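Local coordinates for UDP-N-acetylglucosamine--peptide N-acetylglucosaminyltransferase stabilizing protein GtfB (PDB 5E9T) that serves as the substrate-binding partner of GtfA, the two together attaching the first GlcNAc to the serine-rich repeat adhesin GspB, at residues Ala22-Pro27 with Leu436-Leu441; Asp216-Gln221 with Gln244-Pro249; Leu270-His275 with Asn430-Ser435; Tyr276-Asp281 with Glu372-Ile377. All coordinates share one frame; numbering follows the deposited sequence.

Contact 1 of 4, residues Ala22-Pro27 with Leu436-Leu441; sequences AGYACP and LYQETL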
# COMPACT_ATOMS: atom_id res chain seq x y z
N ALA B 22 -6.73 -2.38 -57.60
CA ALA B 22 -7.12 -3.24 -58.71
C ALA B 22 -8.64 -3.27 -58.91
O ALA B 22 -9.13 -4.14 -59.63
CB ALA B 22 -6.58 -4.65 -58.51
N GLY B 23 -9.38 -2.39 -58.22
CA GLY B 23 -10.80 -2.24 -58.48
C GLY B 23 -11.69 -3.08 -57.60
O GLY B 23 -12.80 -3.43 -58.01
N TYR B 24 -11.21 -3.47 -56.42
CA TYR B 24 -11.89 -4.40 -55.53
C TYR B 24 -12.63 -3.74 -54.38
O TYR B 24 -12.82 -4.38 -53.34
CB TYR B 24 -10.90 -5.46 -55.05
CG TYR B 24 -10.63 -6.38 -56.21
CD1 TYR B 24 -11.65 -6.70 -57.10
CD2 TYR B 24 -9.36 -6.88 -56.47
CE1 TYR B 24 -11.44 -7.52 -58.18
CE2 TYR B 24 -9.13 -7.71 -57.56
CZ TYR B 24 -10.18 -8.02 -58.41
OH TYR B 24 -9.95 -8.84 -59.49
N ALA B 25 -12.95 -2.45 -54.47
CA ALA B 25 -13.47 -1.79 -53.27
C ALA B 25 -14.81 -2.44 -52.94
O ALA B 25 -15.85 -2.10 -53.50
CB ALA B 25 -13.60 -0.29 -53.50
N CYS B 26 -14.77 -3.22 -51.85
CA CYS B 26 -15.88 -3.91 -51.21
C CYS B 26 -15.89 -3.34 -49.79
O CYS B 26 -15.08 -2.45 -49.48
CB CYS B 26 -15.64 -5.43 -51.17
SG CYS B 26 -13.97 -5.90 -50.65
N PRO B 27 -16.81 -3.74 -48.92
CA PRO B 27 -16.64 -3.45 -47.50
C PRO B 27 -15.59 -4.35 -46.87
O PRO B 27 -15.40 -5.50 -47.27
CB PRO B 27 -18.03 -3.71 -46.91
CG PRO B 27 -18.65 -4.68 -47.84
CD PRO B 27 -18.15 -4.30 -49.20
N LEU B 436 -1.02 -7.28 -62.32
CA LEU B 436 -0.83 -8.67 -61.91
C LEU B 436 -1.94 -9.14 -60.99
O LEU B 436 -2.24 -10.34 -60.95
CB LEU B 436 0.54 -8.84 -61.23
CG LEU B 436 0.98 -10.28 -60.95
CD1 LEU B 436 0.68 -11.18 -62.14
CD2 LEU B 436 2.46 -10.33 -60.61
N TYR B 437 -2.58 -8.23 -60.25
CA TYR B 437 -3.81 -8.59 -59.55
C TYR B 437 -4.93 -8.90 -60.54
O TYR B 437 -5.56 -9.96 -60.47
CB TYR B 437 -4.24 -7.47 -58.60
CG TYR B 437 -3.58 -7.49 -57.25
CD1 TYR B 437 -2.25 -7.10 -57.10
CD2 TYR B 437 -4.27 -7.91 -56.12
CE1 TYR B 437 -1.65 -7.11 -55.87
CE2 TYR B 437 -3.67 -7.94 -54.89
CZ TYR B 437 -2.36 -7.54 -54.76
OH TYR B 437 -1.74 -7.58 -53.53
N GLN B 438 -5.18 -7.97 -61.46
CA GLN B 438 -6.26 -8.12 -62.43
C GLN B 438 -6.20 -9.45 -63.15
O GLN B 438 -7.22 -10.13 -63.32
CB GLN B 438 -6.22 -6.96 -63.43
CG GLN B 438 -6.21 -5.57 -62.80
CD GLN B 438 -7.61 -5.03 -62.54
OE1 GLN B 438 -8.49 -5.76 -62.09
NE2 GLN B 438 -7.80 -3.75 -62.81
N GLU B 439 -5.00 -9.85 -63.59
CA GLU B 439 -4.85 -11.14 -64.26
C GLU B 439 -5.11 -12.28 -63.30
O GLU B 439 -5.93 -13.16 -63.55
CB GLU B 439 -3.45 -11.26 -64.85
CG GLU B 439 -2.91 -9.98 -65.46
CD GLU B 439 -1.73 -10.23 -66.37
OE1 GLU B 439 -1.09 -11.28 -66.25
OE2 GLU B 439 -1.44 -9.36 -67.21
N THR B 440 -4.44 -12.23 -62.16
CA THR B 440 -4.37 -13.35 -61.24
C THR B 440 -5.69 -13.66 -60.56
O THR B 440 -5.81 -14.72 -59.94
CB THR B 440 -3.30 -13.03 -60.22
OG1 THR B 440 -2.24 -12.32 -60.87
CG2 THR B 440 -2.75 -14.25 -59.75
N LEU B 441 -6.70 -12.81 -60.72
CA LEU B 441 -7.89 -12.87 -59.88
C LEU B 441 -9.16 -13.18 -60.66
O LEU B 441 -9.86 -14.13 -60.30
CB LEU B 441 -8.01 -11.58 -59.07
CG LEU B 441 -7.04 -11.66 -57.88
CD1 LEU B 441 -7.16 -10.46 -56.97
CD2 LEU B 441 -7.27 -12.96 -57.09
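A Schellman motif that ends helix 10-21 packs here against helix 434-442, with Ala22 on Tyr437 and Tyr24 on Leu441. Ala22 is the first residue to leave the helical conformation. Gly23 follows with positive phi (93°), and Tyr24 N bonds back to Leu19 O. This turn presents Ala22 and Tyr24 to the same helix. Ala22 CB touches Tyr437 CB at 3.7 Å, just where the Tyr437 side chain leaves the backbone. The Tyr24 ring reaches one turn further on and crosses the Leu441 side chain obliquely. Its CE2 lies 3.4 Å from Leu441 CD1, and its OH lies beside Leu441 CB. Ala22 O stands 4.0 Å above the plane of the same ring, over its centre. The Gln438 side chain lies beside Ala22 at the exposed border. Leu19, on the last turn of helix 10-21, touches Tyr24, Tyr437 and Leu441 and so completes the apolar cluster. The contact joins the C-terminal end of helix 10-21 to helix 434-442, near the end of the chain. The groups that meet are largely apolar, namely Ala22 CB, the Tyr24 ring and Leu441, together with Leu19, which is consistent with hydrophobic packing between the two helices.

Contact 2 of 4, residues Asp216-Gln221 with Gln244-Pro249; sequences DILFWQ and QTIVIP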
# COMPACT_ATOMS: atom_id res chain seq x y z
N ASP B 216 -14.25 -18.29 -51.77
CA ASP B 216 -13.49 -17.32 -51.01
C ASP B 216 -12.00 -17.59 -51.20
O ASP B 216 -11.59 -18.71 -51.53
CB ASP B 216 -13.87 -17.39 -49.53
CG ASP B 216 -15.37 -17.47 -49.32
OD1 ASP B 216 -16.10 -16.72 -49.99
OD2 ASP B 216 -15.81 -18.29 -48.48
N ILE B 217 -11.19 -16.56 -51.00
CA ILE B 217 -9.75 -16.67 -51.16
C ILE B 217 -9.09 -16.33 -49.84
O ILE B 217 -9.50 -15.41 -49.13
CB ILE B 217 -9.23 -15.75 -52.28
CG1 ILE B 217 -10.19 -15.75 -53.45
CG2 ILE B 217 -7.84 -16.19 -52.74
CD1 ILE B 217 -9.74 -14.87 -54.51
N LEU B 218 -8.05 -17.09 -49.52
CA LEU B 218 -7.22 -16.82 -48.35
C LEU B 218 -5.86 -16.33 -48.84
O LEU B 218 -5.16 -17.04 -49.57
CB LEU B 218 -7.05 -18.07 -47.48
CG LEU B 218 -5.79 -18.05 -46.62
CD1 LEU B 218 -5.85 -16.97 -45.53
CD2 LEU B 218 -5.56 -19.42 -46.02
N PHE B 219 -5.49 -15.12 -48.42
CA PHE B 219 -4.16 -14.60 -48.69
C PHE B 219 -3.31 -14.95 -47.48
O PHE B 219 -3.47 -14.35 -46.41
CB PHE B 219 -4.19 -13.09 -48.91
CG PHE B 219 -5.09 -12.66 -50.02
CD1 PHE B 219 -6.46 -12.78 -49.91
CD2 PHE B 219 -4.56 -12.11 -51.18
CE1 PHE B 219 -7.29 -12.38 -50.92
CE2 PHE B 219 -5.39 -11.70 -52.20
CZ PHE B 219 -6.76 -11.84 -52.07
N TRP B 220 -2.40 -15.89 -47.64
CA TRP B 220 -1.64 -16.41 -46.52
C TRP B 220 -0.35 -15.60 -46.40
O TRP B 220 0.51 -15.66 -47.28
CB TRP B 220 -1.34 -17.89 -46.69
CG TRP B 220 -0.36 -18.34 -45.69
CD1 TRP B 220 0.98 -18.48 -45.88
CD2 TRP B 220 -0.61 -18.66 -44.32
NE1 TRP B 220 1.57 -18.87 -44.71
CE2 TRP B 220 0.62 -19.00 -43.74
CE3 TRP B 220 -1.76 -18.70 -43.53
CZ2 TRP B 220 0.74 -19.39 -42.41
CZ3 TRP B 220 -1.64 -19.08 -42.20
CH2 TRP B 220 -0.40 -19.41 -41.65
N GLN B 221 -0.25 -14.81 -45.34
CA GLN B 221 0.85 -13.88 -45.16
C GLN B 221 1.91 -14.30 -44.15
O GLN B 221 2.92 -13.59 -44.02
CB GLN B 221 0.28 -12.51 -44.79
CG GLN B 221 -0.98 -12.21 -45.59
CD GLN B 221 -1.39 -10.76 -45.57
OE1 GLN B 221 -2.36 -10.39 -44.90
NE2 GLN B 221 -0.66 -9.93 -46.30
N GLN B 244 -11.26 -22.56 -51.89
CA GLN B 244 -10.35 -23.49 -52.56
C GLN B 244 -9.03 -22.85 -53.01
O GLN B 244 -8.26 -23.49 -53.72
CB GLN B 244 -11.06 -24.15 -53.75
CG GLN B 244 -12.03 -25.24 -53.29
CD GLN B 244 -11.34 -26.57 -53.08
OE1 GLN B 244 -10.47 -26.96 -53.85
NE2 GLN B 244 -11.70 -27.27 -52.01
N THR B 245 -8.77 -21.59 -52.64
CA THR B 245 -7.67 -20.82 -53.21
C THR B 245 -6.77 -20.27 -52.11
O THR B 245 -7.26 -19.63 -51.17
CB THR B 245 -8.21 -19.67 -54.06
OG1 THR B 245 -9.31 -20.14 -54.85
CG2 THR B 245 -7.12 -19.12 -54.97
N ILE B 246 -5.46 -20.51 -52.22
CA ILE B 246 -4.50 -19.98 -51.26
C ILE B 246 -3.50 -19.11 -52.02
O ILE B 246 -2.60 -19.62 -52.69
CB ILE B 246 -3.79 -21.09 -50.48
CG1 ILE B 246 -4.82 -22.09 -49.98
CG2 ILE B 246 -3.03 -20.50 -49.30
CD1 ILE B 246 -4.22 -23.31 -49.36
N VAL B 247 -3.62 -17.80 -51.85
CA VAL B 247 -2.72 -16.80 -52.41
C VAL B 247 -1.56 -16.63 -51.45
O VAL B 247 -1.76 -16.54 -50.24
CB VAL B 247 -3.44 -15.46 -52.64
CG1 VAL B 247 -2.44 -14.34 -52.84
CG2 VAL B 247 -4.43 -15.58 -53.81
N ILE B 248 -0.34 -16.61 -51.97
CA ILE B 248 0.83 -16.44 -51.10
C ILE B 248 1.75 -15.35 -51.66
O ILE B 248 2.67 -15.65 -52.45
CB ILE B 248 1.58 -17.76 -50.91
CG1 ILE B 248 0.63 -18.81 -50.34
CG2 ILE B 248 2.73 -17.57 -49.96
CD1 ILE B 248 1.26 -20.15 -50.06
N PRO B 249 1.54 -14.09 -51.28
CA PRO B 249 2.36 -13.00 -51.84
C PRO B 249 3.87 -13.18 -51.67
O PRO B 249 4.62 -12.84 -52.59
CB PRO B 249 1.84 -11.77 -51.09
CG PRO B 249 0.41 -12.10 -50.83
CD PRO B 249 0.39 -13.57 -50.52
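Val247 CG1 is anti to the backbone N (chi1 164°), which brings it to Phe219 CD2 at 3.5 Å. Its other methyl, CG2, is anti to the carbonyl carbon and meets Ile217 CG2 at 3.6 Å. That Ile217 methyl is itself anti to its backbone N, and it also lies beside Thr245 CB. Val247 thus touches both Ile217 and Phe219 on one face of the sheet. Its CG2 also stands 4.2 Å above the plane of the Phe219 ring, offset toward the rim. The two strands are parallel neighbours. The axes of 216-219 and 244-247 approach to 4.7 Å, with 26° between their directions. They are the two strands of a beta-alpha-beta unit, with helix 230-237 between them in sequence, inside the Rossmann-like parallel sheet. Three backbone bonds tie them: Leu218 N to Thr245 O (3.1 Å), Val247 N to Leu218 O (2.9 Å) and Trp220 N to Val247 O (2.8 Å). On the other face, Ile246 CG2 lies 4.1 Å from Trp220 CB and a little further from Leu218 CD2. Helix 230-237 covers Ile246 through Met232, Ile235 and Leu236. Phe219, on the first face, packs on Leu15 and Leu19 of helix 10-21.

Contact 3 of 4, residues Leu270-His275 with Asn430-Ser435; sequences LHLGYH and NDVPVS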
# COMPACT_ATOMS: atom_id res chain seq x y z
N LEU B 270 -2.10 -20.27 -55.72
CA LEU B 270 -1.82 -19.14 -56.56
C LEU B 270 -0.75 -18.31 -55.86
O LEU B 270 -0.71 -18.23 -54.63
CB LEU B 270 -3.10 -18.34 -56.79
CG LEU B 270 -3.19 -17.29 -57.88
CD1 LEU B 270 -4.57 -16.70 -57.87
CD2 LEU B 270 -2.22 -16.22 -57.55
N HIS B 271 0.12 -17.69 -56.63
CA HIS B 271 1.09 -16.77 -56.06
C HIS B 271 0.98 -15.36 -56.64
O HIS B 271 0.77 -15.19 -57.84
CB HIS B 271 2.47 -17.28 -56.31
CG HIS B 271 3.43 -16.17 -56.54
ND1 HIS B 271 3.68 -15.20 -55.58
CD2 HIS B 271 4.15 -15.82 -57.63
CE1 HIS B 271 4.46 -14.28 -56.11
NE2 HIS B 271 4.80 -14.66 -57.33
N LEU B 272 1.19 -14.35 -55.77
CA LEU B 272 1.02 -12.91 -56.05
C LEU B 272 2.00 -12.10 -55.18
O LEU B 272 2.99 -12.62 -54.67
CB LEU B 272 -0.47 -12.58 -55.87
CG LEU B 272 -1.17 -11.26 -56.21
CD1 LEU B 272 -0.72 -10.17 -55.43
CD2 LEU B 272 -0.96 -10.97 -57.69
N GLY B 273 1.74 -10.81 -55.03
CA GLY B 273 2.63 -9.88 -54.36
C GLY B 273 1.80 -8.71 -53.88
O GLY B 273 0.60 -8.84 -53.68
N TYR B 274 2.45 -7.59 -53.59
CA TYR B 274 1.70 -6.38 -53.28
C TYR B 274 2.08 -5.25 -54.23
O TYR B 274 3.22 -5.18 -54.72
CB TYR B 274 1.93 -5.93 -51.82
CG TYR B 274 1.78 -7.05 -50.81
CD1 TYR B 274 0.54 -7.39 -50.29
CD2 TYR B 274 2.88 -7.77 -50.39
CE1 TYR B 274 0.41 -8.42 -49.36
CE2 TYR B 274 2.77 -8.80 -49.47
CZ TYR B 274 1.53 -9.12 -48.96
OH TYR B 274 1.41 -10.14 -48.04
N HIS B 275 1.13 -4.34 -54.49
CA HIS B 275 1.43 -3.17 -55.30
C HIS B 275 1.63 -2.01 -54.34
O HIS B 275 0.67 -1.44 -53.81
CB HIS B 275 0.32 -2.86 -56.30
CG HIS B 275 0.51 -1.57 -57.04
ND1 HIS B 275 1.45 -1.41 -58.03
CD2 HIS B 275 -0.11 -0.37 -56.92
CE1 HIS B 275 1.40 -0.17 -58.50
NE2 HIS B 275 0.46 0.48 -57.83
N ASN B 430 8.44 -8.17 -52.80
CA ASN B 430 7.40 -8.78 -53.63
C ASN B 430 6.51 -7.72 -54.26
O ASN B 430 5.28 -7.84 -54.28
CB ASN B 430 6.59 -9.79 -52.83
CG ASN B 430 7.44 -10.91 -52.31
OD1 ASN B 430 8.53 -10.68 -51.78
ND2 ASN B 430 7.00 -12.13 -52.51
N ASP B 431 7.14 -6.68 -54.79
CA ASP B 431 6.42 -5.67 -55.54
C ASP B 431 5.93 -6.25 -56.85
O ASP B 431 6.67 -6.94 -57.56
CB ASP B 431 7.32 -4.46 -55.80
CG ASP B 431 6.56 -3.30 -56.42
OD1 ASP B 431 5.32 -3.30 -56.35
OD2 ASP B 431 7.22 -2.39 -56.96
N VAL B 432 4.66 -6.00 -57.17
CA VAL B 432 4.05 -6.46 -58.41
C VAL B 432 3.20 -5.34 -58.98
O VAL B 432 2.74 -4.45 -58.25
CB VAL B 432 3.19 -7.72 -58.20
CG1 VAL B 432 4.03 -8.88 -57.67
CG2 VAL B 432 2.03 -7.42 -57.27
N PRO B 433 2.99 -5.34 -60.30
CA PRO B 433 2.11 -4.32 -60.89
C PRO B 433 0.65 -4.59 -60.55
O PRO B 433 0.24 -5.73 -60.34
CB PRO B 433 2.36 -4.47 -62.40
CG PRO B 433 3.63 -5.27 -62.52
CD PRO B 433 3.64 -6.16 -61.32
N VAL B 434 -0.12 -3.50 -60.50
CA VAL B 434 -1.56 -3.60 -60.25
C VAL B 434 -2.21 -4.53 -61.26
O VAL B 434 -3.18 -5.23 -60.94
CB VAL B 434 -2.19 -2.19 -60.26
CG1 VAL B 434 -1.80 -1.43 -61.52
CG2 VAL B 434 -3.71 -2.28 -60.12
N SER B 435 -1.69 -4.56 -62.49
CA SER B 435 -2.20 -5.49 -63.49
C SER B 435 -2.11 -6.93 -63.01
O SER B 435 -3.03 -7.72 -63.24
CB SER B 435 -1.42 -5.32 -64.80
OG SER B 435 -0.03 -5.37 -64.57
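Tyr274 and Asp431 form a single backbone bridge where two loop stretches of the chain meet, with Tyr274 N bonded to Asn430 O (2.9 Å) and Val432 N bonded to Tyr274 O (3.0 Å). Val432 lays both methyls against the opposite backbone, CG1 at 3.7 Å from Gly273 CA and CG2 at 3.6 Å from Gly273 C. Gly273 has no side chain, and this lets Asn430 O and Val432 come close to its CA. Asn430 closes a Schellman motif after helix 415-428, and its positive phi (63°) turns the chain toward helix 434-442. Segment 270-275 runs on from strand 269-270, the edge of the large parallel sheet within this chain. With His275 CG anti to the backbone N (chi1 173°), the ring lies beside Val432 and Val434. Two contacts meet this ring. ND1 gives a weak hydrogen bond to Val432 O (3.3 Å), which lies at the ring edge and in its plane. Val434 CB makes a CH-pi contact over one face, 4.2 Å from the centroid and 7° off the normal. The CB of Tyr274 points away from segment 430-435, and its OH is hydrogen-bonded to Gln221 NE2.

Contact 4 of 4, residues Tyr276-Asp281 with Glu372-Ile377; sequences YDFKRD and ENNLLI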
# COMPACT_ATOMS: atom_id res chain seq x y z
N TYR B 276 2.89 -1.64 -54.14
CA TYR B 276 3.20 -0.50 -53.30
C TYR B 276 2.98 0.78 -54.08
O TYR B 276 3.16 0.82 -55.30
CB TYR B 276 4.65 -0.57 -52.81
CG TYR B 276 5.00 -1.82 -52.05
CD1 TYR B 276 5.65 -2.87 -52.67
CD2 TYR B 276 4.69 -1.94 -50.70
CE1 TYR B 276 5.98 -4.02 -51.97
CE2 TYR B 276 5.02 -3.08 -49.99
CZ TYR B 276 5.66 -4.11 -50.64
OH TYR B 276 5.99 -5.26 -49.94
N ASP B 277 2.58 1.82 -53.38
CA ASP B 277 2.50 3.14 -53.97
C ASP B 277 3.73 3.89 -53.48
O ASP B 277 3.78 4.36 -52.34
CB ASP B 277 1.19 3.83 -53.56
CG ASP B 277 1.18 5.30 -53.88
OD1 ASP B 277 1.60 5.68 -55.00
OD2 ASP B 277 0.74 6.09 -53.01
N PHE B 278 4.72 4.03 -54.36
CA PHE B 278 5.96 4.71 -54.03
C PHE B 278 5.77 6.21 -54.19
O PHE B 278 4.96 6.67 -54.99
CB PHE B 278 7.11 4.22 -54.90
CG PHE B 278 7.43 2.75 -54.74
CD1 PHE B 278 6.77 1.80 -55.48
CD2 PHE B 278 8.41 2.34 -53.85
CE1 PHE B 278 7.06 0.45 -55.34
CE2 PHE B 278 8.71 0.99 -53.70
CZ PHE B 278 8.04 0.05 -54.45
N LYS B 279 6.50 6.98 -53.37
CA LYS B 279 6.27 8.41 -53.32
C LYS B 279 7.10 9.23 -54.32
O LYS B 279 6.69 10.35 -54.64
CB LYS B 279 6.53 8.93 -51.90
CG LYS B 279 5.62 8.28 -50.87
CD LYS B 279 4.15 8.47 -51.24
CE LYS B 279 3.22 7.95 -50.16
NZ LYS B 279 3.20 6.46 -50.06
N ARG B 280 8.20 8.69 -54.84
CA ARG B 280 9.05 9.42 -55.79
C ARG B 280 10.23 8.54 -56.18
O ARG B 280 10.58 7.59 -55.48
CB ARG B 280 9.56 10.76 -55.22
CG ARG B 280 10.15 10.73 -53.80
CD ARG B 280 11.64 10.42 -53.80
NE ARG B 280 12.34 11.03 -52.66
CZ ARG B 280 13.51 10.62 -52.20
NH1 ARG B 280 14.13 9.58 -52.76
NH2 ARG B 280 14.08 11.23 -51.17
N ASP B 281 10.86 8.89 -57.31
CA ASP B 281 11.99 8.13 -57.81
C ASP B 281 13.25 8.50 -57.04
O ASP B 281 13.26 9.39 -56.18
CB ASP B 281 12.17 8.37 -59.31
CG ASP B 281 11.06 7.73 -60.13
OD1 ASP B 281 10.36 6.85 -59.60
OD2 ASP B 281 10.91 8.10 -61.31
N GLU B 372 9.05 3.39 -49.04
CA GLU B 372 8.01 4.12 -49.75
C GLU B 372 8.58 5.29 -50.54
O GLU B 372 7.98 5.72 -51.53
CB GLU B 372 6.94 4.62 -48.77
CG GLU B 372 6.28 3.53 -47.95
CD GLU B 372 5.01 4.01 -47.27
OE1 GLU B 372 4.63 5.19 -47.49
OE2 GLU B 372 4.39 3.23 -46.52
N ASN B 373 9.72 5.83 -50.10
CA ASN B 373 10.37 6.94 -50.77
C ASN B 373 11.48 6.50 -51.73
O ASN B 373 12.23 7.35 -52.22
CB ASN B 373 10.92 7.93 -49.74
CG ASN B 373 9.92 9.01 -49.39
OD1 ASN B 373 10.09 10.17 -49.76
ND2 ASN B 373 8.86 8.63 -48.68
N ASN B 374 11.62 5.19 -51.96
CA ASN B 374 12.57 4.64 -52.92
C ASN B 374 14.02 4.91 -52.53
O ASN B 374 14.90 4.93 -53.38
CB ASN B 374 12.31 5.15 -54.34
CG ASN B 374 11.60 4.13 -55.20
OD1 ASN B 374 11.98 2.96 -55.25
ND2 ASN B 374 10.55 4.57 -55.90
N LEU B 375 14.28 5.13 -51.24
CA LEU B 375 15.64 5.11 -50.74
C LEU B 375 16.15 3.67 -50.73
O LEU B 375 15.44 2.75 -50.31
CB LEU B 375 15.72 5.70 -49.34
CG LEU B 375 15.70 7.22 -49.14
CD1 LEU B 375 14.37 7.81 -49.52
CD2 LEU B 375 16.04 7.56 -47.70
N LEU B 376 17.39 3.48 -51.19
CA LEU B 376 17.99 2.15 -51.13
C LEU B 376 18.48 1.87 -49.72
O LEU B 376 19.34 2.60 -49.20
CB LEU B 376 19.15 2.00 -52.11
CG LEU B 376 19.85 0.68 -51.77
CD1 LEU B 376 18.96 -0.54 -52.09
CD2 LEU B 376 21.20 0.56 -52.45
N ILE B 377 17.98 0.81 -49.13
CA ILE B 377 18.28 0.44 -47.75
C ILE B 377 19.36 -0.63 -47.72
O ILE B 377 19.29 -1.61 -48.48
CB ILE B 377 17.01 -0.05 -47.04
CG1 ILE B 377 15.84 0.88 -47.37
CG2 ILE B 377 17.25 -0.15 -45.54
CD1 ILE B 377 14.50 0.29 -47.01
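Lys279 and Glu372 are joined by side chain and by backbone. Lys279 NZ makes a salt bridge to Glu372 OE1 at 3.2 Å, approaching from above the carboxylate plane. Lys279 N bonds to Glu372 O (2.7 Å, 163°). The lysine chain bends at chi2 and chi4, and its NZ also bonds to Asp277 O at 3.2 Å. The other carboxylate oxygen, Glu372 OE2, is taken by Arg368. A third bond across the contact runs from Asn374 ND2 to Arg280 O (3.0 Å). Its donor lies above the carbonyl plane, while the oxygen lies close to the plane of the amide. Asn374, with positive phi (64°), is the C-prime residue of a Schellman motif that ends helix 366-372, before the chain enters strand 376-379. Segment 276-281 thus runs over the C-terminal end of that helix. The Asn374 and Phe278 side chains cross at about a right angle. Their amide and ring planes are 10° apart, but the contact is oblique and not a stack, with Asn374 ND2 3.6 Å from Phe278 CB. Phe278 also meets the ring of Phe371. Arg280 crosses Asn373 at about a right angle, with Asn373 CB over one face of the guanidinium. Its NH1 lies 3.7 Å from Leu375 CD1, and beyond the contact it pairs with Asp352.

Contacts 1, 2 and 3 form one cluster, with centres 11 to 13 Å apart. Contact 4 lies about 16 Å from contact 3, between centres, and further from the others. Contact 1 spans most of the chain and encloses the rest. Contact 2 closes before contact 3 opens, and contact 4 lies within the span of contact 3. Contacts 1 and 3 share helix 434-442. Tyr437 OH reaches Gly273 O, and Leu441 touches Ile217 of contact 2. Asp431 packs on Phe278, linking contact 3 to contact 4. The C-terminal helix thus returns to the N-terminal Rossmann-like sheet, where segments 270-281 and 430-433 probably pass between the two domains, consistent with a GT-B-like arrangement.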